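Local coordinates for protein glycosyl hydrolase family 26 (Bacteroides ovatus, PDB 4ZXO) that hydrolyses beta-mannan chains such as those of galactomannan, as a family 26 glycoside hydrolase of a galactomannan-degrading gut bacterium, at residues R47-S52 with W301-E306; P107-G110 with W114-T117; P224-I229 with K260-P265; T285-I290 with V325-S330. All coordinates share one frame; numbering follows the deposited sequence.

Interaction 1 (R47-S52 with W301-E306)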
loop_
_atom_site.group_PDB
_atom_site.type_symbol
_atom_site.label_atom_id
_atom_site.label_comp_id
_atom_site.label_asym_id
_atom_site.label_seq_id
_atom_site.Cartn_x
_atom_site.Cartn_y
_atom_site.Cartn_z
ATOM N N ARG A 47 -18.040 5.973 -8.382
ATOM C CA ARG A 47 -17.361 5.628 -9.647
ATOM C C ARG A 47 -15.977 5.042 -9.371
ATOM O O ARG A 47 -15.417 5.276 -8.288
ATOM C CB ARG A 47 -17.253 6.873 -10.576
ATOM C CG ARG A 47 -16.767 6.584 -11.983
ATOM C CD ARG A 47 -17.093 7.744 -12.918
ATOM N NE ARG A 47 -16.539 7.531 -14.236
ATOM C CZ ARG A 47 -16.668 8.382 -15.244
ATOM N NH1 ARG A 47 -17.303 9.530 -15.082
ATOM N NH2 ARG A 47 -16.126 8.083 -16.399
ATOM N N SER A 48 -15.489 4.210 -10.312
ATOM C CA SER A 48 -14.256 3.427 -10.174
ATOM C C SER A 48 -13.847 2.969 -11.556
ATOM O O SER A 48 -14.686 2.342 -12.234
ATOM C CB SER A 48 -14.498 2.209 -9.299
ATOM O OG SER A 48 -13.533 1.190 -9.572
ATOM N N ASP A 49 -12.615 3.255 -12.022
ATOM C CA ASP A 49 -12.263 2.743 -13.359
ATOM C C ASP A 49 -12.257 1.207 -13.345
ATOM O O ASP A 49 -12.618 0.559 -14.357
ATOM C CB ASP A 49 -10.916 3.256 -13.803
ATOM C CG ASP A 49 -10.983 4.652 -14.362
ATOM O OD1 ASP A 49 -12.109 5.201 -14.516
ATOM O OD2 ASP A 49 -9.905 5.155 -14.724
ATOM N N VAL A 50 -11.856 0.610 -12.229
ATOM C CA VAL A 50 -11.900 -0.860 -12.140
ATOM C C VAL A 50 -13.322 -1.421 -12.244
ATOM O O VAL A 50 -13.590 -2.306 -13.067
ATOM C CB VAL A 50 -11.216 -1.340 -10.825
ATOM C CG1 VAL A 50 -11.479 -2.812 -10.575
ATOM C CG2 VAL A 50 -9.715 -1.077 -10.964
ATOM N N LYS A 51 -14.245 -0.867 -11.473
ATOM C CA LYS A 51 -15.613 -1.332 -11.552
ATOM C C LYS A 51 -16.210 -1.043 -12.918
ATOM O O LYS A 51 -16.944 -1.865 -13.463
ATOM C CB LYS A 51 -16.451 -0.676 -10.428
ATOM C CG LYS A 51 -17.907 -1.185 -10.344
ATOM C CD LYS A 51 -18.586 -0.598 -9.133
ATOM C CE LYS A 51 -20.075 -0.944 -9.059
ATOM N NZ LYS A 51 -20.859 0.076 -9.834
ATOM N N SER A 52 -15.860 0.098 -13.522
ATOM C CA SER A 52 -16.422 0.423 -14.850
ATOM C C SER A 52 -16.002 -0.603 -15.872
ATOM O O SER A 52 -16.722 -0.807 -16.859
ATOM C CB SER A 52 -15.974 1.809 -15.318
ATOM O OG SER A 52 -16.594 2.799 -14.551
ATOM N N TRP A 301 -1.138 0.866 -9.518
ATOM C CA TRP A 301 -1.081 2.287 -9.163
ATOM C C TRP A 301 -2.212 3.095 -9.828
ATOM O O TRP A 301 -3.065 2.538 -10.524
ATOM C CB TRP A 301 0.311 2.855 -9.511
ATOM C CG TRP A 301 0.628 4.135 -8.734
ATOM C CD1 TRP A 301 0.899 5.406 -9.256
ATOM C CD2 TRP A 301 0.669 4.293 -7.302
ATOM N NE1 TRP A 301 1.102 6.308 -8.228
ATOM C CE2 TRP A 301 0.955 5.657 -7.028
ATOM C CE3 TRP A 301 0.523 3.399 -6.232
ATOM C CZ2 TRP A 301 1.131 6.131 -5.717
ATOM C CZ3 TRP A 301 0.660 3.874 -4.928
ATOM C CH2 TRP A 301 0.952 5.237 -4.691
ATOM N N ARG A 302 -2.264 4.387 -9.514
ATOM C CA ARG A 302 -3.436 5.234 -9.794
ATOM C C ARG A 302 -3.684 5.519 -11.257
ATOM O O ARG A 302 -2.808 5.351 -12.095
ATOM C CB ARG A 302 -3.316 6.574 -9.030
ATOM C CG ARG A 302 -2.216 7.479 -9.551
ATOM C CD ARG A 302 -1.774 8.505 -8.505
ATOM N NE ARG A 302 -0.892 9.490 -9.168
ATOM C CZ ARG A 302 -1.312 10.619 -9.764
ATOM N NH1 ARG A 302 -2.623 10.987 -9.758
ATOM N NH2 ARG A 302 -0.409 11.374 -10.407
ATOM N N ASN A 303 -4.923 5.888 -11.556
ATOM C CA ASN A 303 -5.275 6.330 -12.919
ATOM C C ASN A 303 -5.356 7.837 -12.919
ATOM O O ASN A 303 -6.374 8.405 -12.524
ATOM C CB ASN A 303 -6.602 5.688 -13.358
ATOM C CG ASN A 303 -6.434 4.234 -13.779
ATOM O OD1 ASN A 303 -5.414 3.605 -13.455
ATOM N ND2 ASN A 303 -7.429 3.696 -14.488
ATOM N N ALA A 304 -4.252 8.500 -13.272
ATOM C CA ALA A 304 -4.107 9.941 -13.014
ATOM C C ALA A 304 -4.972 10.812 -13.907
ATOM O O ALA A 304 -4.684 10.991 -15.099
ATOM C CB ALA A 304 -2.625 10.354 -13.159
ATOM N N ARG A 305 -5.979 11.413 -13.323
ATOM C CA ARG A 305 -6.925 12.212 -14.077
ATOM C C ARG A 305 -6.232 13.388 -14.693
ATOM O O ARG A 305 -6.636 13.834 -15.724
ATOM C CB ARG A 305 -8.112 12.616 -13.229
ATOM C CG ARG A 305 -7.974 13.831 -12.338
ATOM C CD ARG A 305 -7.114 13.587 -11.130
ATOM N NE ARG A 305 -7.418 14.415 -9.982
ATOM C CZ ARG A 305 -6.563 14.603 -9.001
ATOM N NH1 ARG A 305 -5.381 14.048 -9.077
ATOM N NH2 ARG A 305 -6.874 15.286 -7.960
ATOM N N GLU A 306 -5.171 13.825 -14.051
ATOM C CA GLU A 306 -4.470 15.042 -14.447
ATOM C C GLU A 306 -3.326 14.762 -15.427
ATOM O O GLU A 306 -2.684 15.708 -15.927
ATOM C CB GLU A 306 -3.943 15.790 -13.204
ATOM C CG GLU A 306 -2.595 15.299 -12.664
ATOM C CD GLU A 306 -2.659 14.103 -11.767
ATOM O OE1 GLU A 306 -3.723 13.469 -11.620
ATOM O OE2 GLU A 306 -1.591 13.773 -11.198
#

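Interaction 2 (P107-G110 with W114-T117)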
loop_
_atom_site.group_PDB
_atom_site.type_symbol
_atom_site.label_atom_id
_atom_site.label_comp_id
_atom_site.label_asym_id
_atom_site.label_seq_id
_atom_site.Cartn_x
_atom_site.Cartn_y
_atom_site.Cartn_z
ATOM N N PRO A 107 11.203 17.145 5.977
ATOM C CA PRO A 107 11.102 18.044 7.150
ATOM C C PRO A 107 12.305 18.976 7.328
ATOM O O PRO A 107 12.213 19.934 8.107
ATOM C CB PRO A 107 10.994 17.075 8.339
ATOM C CG PRO A 107 11.692 15.790 7.860
ATOM C CD PRO A 107 11.354 15.721 6.338
ATOM N N LYS A 108 13.383 18.750 6.583
ATOM C CA LYS A 108 14.543 19.615 6.723
ATOM C C LYS A 108 14.570 20.681 5.617
ATOM O O LYS A 108 14.813 21.873 5.884
ATOM C CB LYS A 108 15.835 18.781 6.693
ATOM C CG LYS A 108 17.113 19.604 6.902
ATOM C CD LYS A 108 18.255 18.572 7.057
ATOM C CE LYS A 108 19.507 19.118 7.661
ATOM N NZ LYS A 108 20.173 20.066 6.783
ATOM N N THR A 109 14.316 20.254 4.376
ATOM C CA THR A 109 14.408 21.191 3.247
ATOM C C THR A 109 13.129 21.916 2.931
ATOM O O THR A 109 13.166 22.931 2.252
ATOM C CB THR A 109 14.838 20.492 1.957
ATOM O OG1 THR A 109 13.772 19.674 1.490
ATOM C CG2 THR A 109 16.071 19.623 2.198
ATOM N N GLY A 110 12.005 21.378 3.397
ATOM C CA GLY A 110 10.671 21.888 3.059
ATOM C C GLY A 110 10.220 21.401 1.683
ATOM O O GLY A 110 9.127 21.769 1.224
ATOM N N TRP A 114 10.501 13.397 -2.829
ATOM C CA TRP A 114 11.510 13.153 -3.810
ATOM C C TRP A 114 12.694 14.113 -3.722
ATOM O O TRP A 114 13.608 14.060 -4.558
ATOM C CB TRP A 114 10.887 13.301 -5.212
ATOM C CG TRP A 114 9.788 12.312 -5.479
ATOM C CD1 TRP A 114 9.915 11.107 -6.113
ATOM C CD2 TRP A 114 8.395 12.455 -5.144
ATOM N NE1 TRP A 114 8.696 10.496 -6.187
ATOM C CE2 TRP A 114 7.745 11.287 -5.608
ATOM C CE3 TRP A 114 7.639 13.432 -4.466
ATOM C CZ2 TRP A 114 6.365 11.059 -5.441
ATOM C CZ3 TRP A 114 6.257 13.221 -4.302
ATOM C CH2 TRP A 114 5.634 12.038 -4.783
ATOM N N ASP A 115 12.653 15.043 -2.777
ATOM C CA ASP A 115 13.817 15.947 -2.587
ATOM C C ASP A 115 14.932 15.208 -1.848
ATOM O O ASP A 115 14.874 15.037 -0.638
ATOM C CB ASP A 115 13.359 17.202 -1.835
ATOM C CG ASP A 115 14.498 18.171 -1.565
ATOM O OD1 ASP A 115 15.659 17.829 -1.939
ATOM O OD2 ASP A 115 14.258 19.269 -0.984
ATOM N N VAL A 116 15.938 14.786 -2.613
ATOM C CA VAL A 116 17.078 14.040 -2.105
ATOM C C VAL A 116 18.349 14.856 -2.199
ATOM O O VAL A 116 19.463 14.302 -2.261
ATOM C CB VAL A 116 17.197 12.649 -2.844
ATOM C CG1 VAL A 116 15.934 11.760 -2.437
ATOM C CG2 VAL A 116 17.360 12.792 -4.364
ATOM N N THR A 117 18.182 16.185 -2.219
ATOM C CA THR A 117 19.333 17.092 -2.291
ATOM C C THR A 117 20.209 16.983 -1.054
ATOM O O THR A 117 21.428 17.195 -1.140
ATOM C CB THR A 117 18.919 18.580 -2.445
ATOM O OG1 THR A 117 18.062 18.924 -1.371
ATOM C CG2 THR A 117 18.145 18.822 -3.746
#

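Interaction 3 (P224-I229 with K260-P265)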
loop_
_atom_site.group_PDB
_atom_site.type_symbol
_atom_site.label_atom_id
_atom_site.label_comp_id
_atom_site.label_asym_id
_atom_site.label_seq_id
_atom_site.Cartn_x
_atom_site.Cartn_y
_atom_site.Cartn_z
ATOM N N PRO A 224 12.720 -3.276 10.542
ATOM C CA PRO A 224 12.702 -2.796 11.930
ATOM C C PRO A 224 12.210 -3.853 12.932
ATOM O O PRO A 224 12.231 -3.603 14.129
ATOM C CB PRO A 224 11.747 -1.598 11.870
ATOM C CG PRO A 224 10.737 -2.021 10.751
ATOM C CD PRO A 224 11.636 -2.684 9.714
ATOM N N GLY A 225 11.784 -5.016 12.471
ATOM C CA GLY A 225 11.485 -6.087 13.401
ATOM C C GLY A 225 10.063 -6.631 13.367
ATOM O O GLY A 225 9.103 -5.952 12.955
ATOM N N ASP A 226 9.957 -7.885 13.792
ATOM C CA ASP A 226 8.689 -8.601 13.768
ATOM C C ASP A 226 7.639 -8.003 14.672
ATOM O O ASP A 226 6.426 -8.264 14.505
ATOM C CB ASP A 226 8.908 -10.061 14.159
ATOM C CG ASP A 226 9.645 -10.827 13.106
ATOM O OD1 ASP A 226 9.632 -10.457 11.919
ATOM O OD2 ASP A 226 10.201 -11.872 13.457
ATOM N N ASP A 227 8.089 -7.271 15.680
ATOM C CA ASP A 227 7.168 -6.643 16.625
ATOM C C ASP A 227 6.566 -5.318 16.079
ATOM O O ASP A 227 5.680 -4.706 16.705
ATOM C CB ASP A 227 7.916 -6.369 17.939
ATOM C CG ASP A 227 9.124 -5.445 17.752
ATOM O OD1 ASP A 227 9.834 -5.511 16.710
ATOM O OD2 ASP A 227 9.368 -4.647 18.678
ATOM N N ILE A 228 7.068 -4.867 14.931
ATOM C CA ILE A 228 6.586 -3.629 14.315
ATOM C C ILE A 228 5.833 -3.939 13.026
ATOM O O ILE A 228 4.747 -3.401 12.789
ATOM C CB ILE A 228 7.782 -2.662 14.046
ATOM C CG1 ILE A 228 8.312 -2.150 15.397
ATOM C CG2 ILE A 228 7.364 -1.503 13.165
ATOM C CD1 ILE A 228 9.584 -1.366 15.292
ATOM N N ILE A 229 6.414 -4.793 12.181
ATOM C CA ILE A 229 5.879 -5.020 10.837
ATOM C C ILE A 229 4.867 -6.157 10.874
ATOM O O ILE A 229 5.081 -7.177 11.523
ATOM C CB ILE A 229 6.998 -5.355 9.835
ATOM C CG1 ILE A 229 7.988 -4.154 9.707
ATOM C CG2 ILE A 229 6.387 -5.706 8.454
ATOM C CD1 ILE A 229 7.290 -2.816 9.219
ATOM N N LYS A 260 7.497 -16.921 5.371
ATOM C CA LYS A 260 7.578 -18.166 6.148
ATOM C C LYS A 260 8.541 -18.037 7.326
ATOM O O LYS A 260 8.215 -18.441 8.432
ATOM C CB LYS A 260 8.008 -19.327 5.238
ATOM C CG LYS A 260 6.939 -19.824 4.307
ATOM C CD LYS A 260 7.527 -20.866 3.311
ATOM C CE LYS A 260 6.610 -21.139 2.078
ATOM N NZ LYS A 260 7.309 -21.566 0.828
ATOM N N LYS A 261 9.728 -17.490 7.115
ATOM C CA LYS A 261 10.721 -17.361 8.188
ATOM C C LYS A 261 10.192 -16.523 9.368
ATOM O O LYS A 261 10.495 -16.817 10.532
ATOM C CB LYS A 261 12.031 -16.745 7.663
ATOM C CG LYS A 261 13.148 -16.711 8.723
ATOM C CD LYS A 261 14.457 -16.259 8.137
ATOM C CE LYS A 261 15.612 -16.383 9.190
ATOM N NZ LYS A 261 16.942 -16.155 8.553
ATOM N N HIS A 262 9.415 -15.474 9.078
ATOM C CA HIS A 262 9.003 -14.539 10.104
ATOM C C HIS A 262 7.505 -14.589 10.406
ATOM O O HIS A 262 7.005 -13.736 11.154
ATOM C CB HIS A 262 9.400 -13.096 9.644
ATOM C CG HIS A 262 10.873 -12.870 9.625
ATOM N ND1 HIS A 262 11.532 -12.246 10.662
ATOM C CD2 HIS A 262 11.832 -13.291 8.769
ATOM C CE1 HIS A 262 12.829 -12.229 10.401
ATOM N NE2 HIS A 262 13.033 -12.843 9.254
ATOM N N ASP A 263 6.794 -15.548 9.797
ATOM C CA ASP A 263 5.328 -15.671 9.958
ATOM C C ASP A 263 4.590 -14.351 9.695
ATOM O O ASP A 263 3.841 -13.841 10.543
ATOM C CB ASP A 263 4.953 -16.205 11.350
ATOM C CG ASP A 263 3.540 -16.669 11.421
ATOM O OD1 ASP A 263 2.951 -17.049 10.372
ATOM O OD2 ASP A 263 3.006 -16.726 12.552
ATOM N N LYS A 264 4.789 -13.819 8.491
ATOM C CA LYS A 264 4.091 -12.619 8.046
ATOM C C LYS A 264 3.429 -12.939 6.743
ATOM O O LYS A 264 4.043 -13.627 5.916
ATOM C CB LYS A 264 5.051 -11.430 7.804
ATOM C CG LYS A 264 5.914 -11.104 9.037
ATOM C CD LYS A 264 5.078 -10.606 10.216
ATOM C CE LYS A 264 5.989 -10.126 11.365
ATOM N NZ LYS A 264 5.133 -9.883 12.591
ATOM N N PRO A 265 2.224 -12.394 6.510
ATOM C CA PRO A 265 1.609 -12.434 5.177
ATOM C C PRO A 265 2.409 -11.527 4.253
ATOM O O PRO A 265 3.088 -10.616 4.722
ATOM C CB PRO A 265 0.207 -11.879 5.431
ATOM C CG PRO A 265 0.357 -10.991 6.573
ATOM C CD PRO A 265 1.428 -11.590 7.454
#

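Interaction 4 (T285-I290 with V325-S330). With K (potassium ion), chain B.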
loop_
_atom_site.group_PDB
_atom_site.type_symbol
_atom_site.label_atom_id
_atom_site.label_comp_id
_atom_site.label_asym_id
_atom_site.label_seq_id
_atom_site.Cartn_x
_atom_site.Cartn_y
_atom_site.Cartn_z
ATOM N N THR A 285 0.897 -11.715 -18.620
ATOM C CA THR A 285 2.130 -11.386 -17.872
ATOM C C THR A 285 1.908 -11.425 -16.359
ATOM O O THR A 285 2.580 -12.162 -15.662
ATOM C CB THR A 285 2.653 -10.012 -18.289
ATOM O OG1 THR A 285 2.960 -10.061 -19.683
ATOM C CG2 THR A 285 3.935 -9.656 -17.575
ATOM N N LEU A 286 0.964 -10.644 -15.843
ATOM C CA LEU A 286 0.844 -10.549 -14.386
ATOM C C LEU A 286 0.357 -11.855 -13.723
ATOM O O LEU A 286 0.978 -12.379 -12.767
ATOM C CB LEU A 286 -0.119 -9.422 -14.032
ATOM C CG LEU A 286 -0.299 -9.200 -12.533
ATOM C CD1 LEU A 286 0.938 -8.728 -11.792
ATOM C CD2 LEU A 286 -1.431 -8.216 -12.207
ATOM N N LEU A 287 -0.771 -12.368 -14.186
ATOM C CA LEU A 287 -1.385 -13.543 -13.516
ATOM C C LEU A 287 -0.472 -14.757 -13.488
ATOM O O LEU A 287 -0.334 -15.386 -12.442
ATOM C CB LEU A 287 -2.708 -13.875 -14.184
ATOM C CG LEU A 287 -3.523 -14.986 -13.470
ATOM C CD1 LEU A 287 -3.829 -14.666 -11.976
ATOM C CD2 LEU A 287 -4.835 -15.266 -14.208
ATOM N N PRO A 288 0.210 -15.068 -14.599
ATOM C CA PRO A 288 1.056 -16.283 -14.497
ATOM C C PRO A 288 2.185 -16.167 -13.504
ATOM O O PRO A 288 2.621 -17.196 -12.986
ATOM C CB PRO A 288 1.637 -16.457 -15.902
ATOM C CG PRO A 288 0.627 -15.768 -16.821
ATOM C CD PRO A 288 0.095 -14.569 -15.990
ATOM N N VAL A 289 2.608 -14.944 -13.183
ATOM C CA VAL A 289 3.614 -14.780 -12.151
ATOM C C VAL A 289 2.990 -14.827 -10.777
ATOM O O VAL A 289 3.414 -15.640 -9.965
ATOM C CB VAL A 289 4.395 -13.458 -12.297
ATOM C CG1 VAL A 289 5.404 -13.317 -11.146
ATOM C CG2 VAL A 289 5.134 -13.457 -13.628
ATOM N N ILE A 290 1.973 -13.996 -10.513
ATOM C CA ILE A 290 1.526 -13.848 -9.134
ATOM C C ILE A 290 0.782 -15.083 -8.633
ATOM O O ILE A 290 0.795 -15.345 -7.436
ATOM C CB ILE A 290 0.656 -12.582 -8.903
ATOM C CG1 ILE A 290 -0.633 -12.615 -9.706
ATOM C CG2 ILE A 290 1.456 -11.313 -9.238
ATOM C CD1 ILE A 290 -1.551 -11.455 -9.387
ATOM N N VAL A 325 -10.930 -7.973 -17.781
ATOM C CA VAL A 325 -12.169 -8.673 -17.406
ATOM C C VAL A 325 -11.881 -10.177 -17.234
ATOM O O VAL A 325 -12.290 -10.765 -16.248
ATOM C CB VAL A 325 -13.292 -8.468 -18.424
ATOM C CG1 VAL A 325 -14.499 -9.401 -18.071
ATOM C CG2 VAL A 325 -13.765 -6.987 -18.390
ATOM N N LYS A 326 -11.147 -10.773 -18.180
ATOM C CA LYS A 326 -10.807 -12.182 -18.091
ATOM C C LYS A 326 -9.969 -12.485 -16.821
ATOM O O LYS A 326 -10.185 -13.476 -16.119
ATOM C CB LYS A 326 -10.059 -12.604 -19.357
ATOM C CG LYS A 326 -9.588 -14.047 -19.402
ATOM C CD LYS A 326 -9.055 -14.394 -20.819
ATOM C CE LYS A 326 -7.942 -15.449 -20.852
ATOM N NZ LYS A 326 -8.328 -16.661 -20.083
ATOM N N PHE A 327 -8.988 -11.629 -16.569
ATOM C CA PHE A 327 -8.181 -11.711 -15.345
ATOM C C PHE A 327 -9.041 -11.671 -14.096
ATOM O O PHE A 327 -8.840 -12.440 -13.152
ATOM C CB PHE A 327 -7.200 -10.543 -15.383
ATOM C CG PHE A 327 -6.477 -10.224 -14.095
ATOM C CD1 PHE A 327 -5.288 -10.881 -13.748
ATOM C CD2 PHE A 327 -6.981 -9.244 -13.241
ATOM C CE1 PHE A 327 -4.579 -10.518 -12.583
ATOM C CE2 PHE A 327 -6.299 -8.906 -12.051
ATOM C CZ PHE A 327 -5.091 -9.549 -11.726
ATOM N N SER A 328 -10.025 -10.778 -14.106
ATOM C CA SER A 328 -10.869 -10.588 -12.931
ATOM C C SER A 328 -11.698 -11.823 -12.662
ATOM O O SER A 328 -12.043 -12.051 -11.532
ATOM C CB SER A 328 -11.790 -9.370 -13.070
ATOM O OG SER A 328 -12.889 -9.612 -13.942
ATOM N N ARG A 329 -11.936 -12.619 -13.685
ATOM C CA ARG A 329 -12.722 -13.814 -13.525
ATOM C C ARG A 329 -11.912 -15.005 -13.006
ATOM O O ARG A 329 -12.487 -16.069 -12.748
ATOM C CB ARG A 329 -13.378 -14.111 -14.876
ATOM C CG ARG A 329 -14.452 -13.104 -15.191
ATOM C CD ARG A 329 -15.070 -13.256 -16.533
ATOM N NE ARG A 329 -16.132 -12.265 -16.671
ATOM C CZ ARG A 329 -16.649 -11.892 -17.833
ATOM N NH1 ARG A 329 -16.225 -12.466 -18.940
ATOM N NH2 ARG A 329 -17.603 -10.966 -17.876
ATOM N N SER A 330 -10.596 -14.862 -12.873
ATOM C CA SER A 330 -9.781 -15.921 -12.295
ATOM C C SER A 330 -10.244 -16.181 -10.877
ATOM O O SER A 330 -10.497 -15.224 -10.124
ATOM C CB SER A 330 -8.302 -15.514 -12.262
ATOM O OG SER A 330 -7.601 -16.464 -11.458
HETATM K K K B . -12.327 -13.410 -9.376
HETATM O O HOH W 1 -13.852 -15.369 -10.216
HETATM O O HOH W 2 -15.271 -14.054 -8.558
HETATM O O HOH W 3 -14.019 -11.725 -8.803
HETATM O O HOH W 4 -13.443 -14.898 -7.366
#

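Interaction 1 (R47-S52 with W301-E306)
Asp-49 and Asn-303 meet through one hydrogen bond, from Asn-303 ND2 to Asp-49 OD2 at 2.9 Å. The bond is nearly straight, with an N-H...O angle of 165°. OD2 lies close to the plane of the amide, whereas ND2 takes the anti lone pair of OD2, on the side turned from OD1, and the carboxylate and amide planes stand 52° apart. Both side chains have CG opposite the carbonyl carbon and next to the backbone N (chi1 -81° in Asp-49), which directs each toward the other segment. Each is buried, and each polar end has further partners: Asp-49 OD1 accepts from Trp-41 NE1, OD2 also accepts from Ile-39 N, and Asn-303 OD1 receives the backbone N of Tyr-312 and Ala-313. These bonds fix the rotation of both flat groups. The fold is the (beta/alpha)8 barrel of family 26, and the pair joins the first turn of helix 49-54 to the loop that follows barrel strand 295-300. That helix is N-capped by Ser-48, whose OG accepts from Lys-51 N at 2.9 Å. On the loop side, Arg-302 grips the carboxylate of Glu-306 end-on, NH2 to OE2 at 2.8 Å and NH1 to OE1 at 3.3 Å, both oxygens lying near the guanidinium plane. Arg-305 NH1 comes to the same OE1 from above the carboxylate plane, at 3.1 Å, and its NE pairs with Glu-42. Ala-304 CB lies over one face of the Arg-302 guanidinium, offset toward its rim.

Interaction 2 (P107-G110 with W114-T117)
With chi1 at 71°, Thr-109 holds OG1 between its backbone N and carbonyl carbon, a rotation that points the hydroxyl at Asp-115, whose own CG extends opposite the backbone N (chi1 179°) to meet it. The two side chains approach from opposite directions, and Thr-109 OG1 donates to Asp-115 OD2 over a short 2.6 Å. The hydroxyl does not sit in the carboxylate plane but above it, 49° out. Thr-109 OG1 also bonds to the backbone N of Gly-111, which ties it to the turn between the segments. The second carboxylate oxygen serves its own segment: Asp-115 OD1 takes Thr-117 N at 3.0 Å, and Thr-117 OG1 donates to the syn lone pair of Asp-115 OD1 at 2.7 Å. With both oxygens engaged, the carboxylate is held against rotation. Beside these polar bonds, the methyl CG2 of Thr-109 lies 4.1 Å from Thr-117 OG1, a loose contact at the margin. Around it, Lys-108 NZ forms a salt bridge with Asp-118, and Asn-106 OD1 accepts from the backbone N of both Lys-108 and Thr-109. The bond from Thr-117 N to Asp-115 OD1 makes an Asx turn, here within a surface loop that follows barrel strand 97-101.

Interaction 3 (P224-I229 with K260-P265)
Two backbone carbonyls of the 224-229 loop converge on the ammonium group of Lys-264: NZ donates to Asp-226 O at 2.8 Å and to Ile-229 O at 2.9 Å. The first bond lies in the carbonyl plane on a lone pair, with a C=O...N angle of 131°, while Ile-229 O is approached nearly along its C=O axis, at 166°. A bend in the lysine chain at chi2, followed by an extended outer part, carries NZ to both acceptors. His-262 makes the other half of the contact. Its ND1 donates to both oxygens of Asp-226, OD1 at 2.9 Å and OD2 at 3.1 Å, each on its syn lone pair. The carboxylate meets the ring at its edge, the two planes 73° apart, and the N-H is shared between both oxygens. Asp-226 OD1 is also bonded to Tyr-223 OH, and it stands 4.6 Å from Lys-264 NZ, near enough for the positive charge probably to favour the carboxylate's ionised form. Within the loop, Gly-225 O accepts from the N atoms of both Ile-228 and Ile-229. Asp-263, with positive phi, is the first residue to leave helical angles, in a Schellman motif, and the chain turns there toward Lys-264. In the barrel, the contact ties the C-terminal part of helix 241-262 and the residues after it, just before strand 266-271, to the loop leading into the parallel neighbouring strand 231-235, while Ile-228 and Ile-229 pack on helix 181-197.

Interaction 4 (T285-I290 with V325-S330)
Phe-327 turns the CD1-CE1 side of its ring toward two consecutive leucines of the facing helix. Leu-287 CB comes to the ring edge, near its plane, 4.0 Å from Phe-327 CD1. Leu-286 approaches obliquely instead, its CD2 methyl 3.9 Å from Phe-327 CE1 and as near to CZ. In all three residues CG lies opposite the backbone N (chi1 166° in Phe-327), extending the side chains from their helices into the shared interface. Leu-287 also sends its other end past the ring, CD2 lying 4.0 Å from Ser-330 CB. This is apolar packing of helix 281-290 against helix 321-328 on the outside of the (beta/alpha)8 barrel, with Ile-333 of strand 333-334 touching both Leu-287 and Phe-327, and Trp-282 meeting the Phe-327 ring. Near the C-terminal part of helix 321-328 and in the residues after it, backbone carbonyls bind a potassium ion, Ser-328 O at 2.6 Å and Ser-330 O at 2.7 Å. Ile-333 O and four waters complete the ion's shell, one of those waters lying farther off at 3.1 Å. The hydroxyls of the two serines turn elsewhere: Ser-328 OG donates back to Val-325 O at 2.6 Å, and Ser-330 OG bonds to the N of Lys-332.

How the interactions relate
Interaction 1 is buried, interactions 3 and 4 are partly buried, and interaction 2 lies at the surface. In sequence, strand 295-300 follows helix 281-290 of interaction 4 and leads into the loop of interaction 1, whose segments alternate along the chain with those of interaction 4; their nearest atoms are about 7 Å apart. Interactions 2 and 3 are nested within the long loop closed by interaction 1. The chemistry of the four follows their place: an amide-carboxylate bond in interaction 1, a short hydroxyl-carboxylate bond in interaction 2, a lysine and histidine gripping a loop in interaction 3, and apolar helix packing beside an ion site in interaction 4. The centres of interactions 2 and 4 are about 39 Å apart.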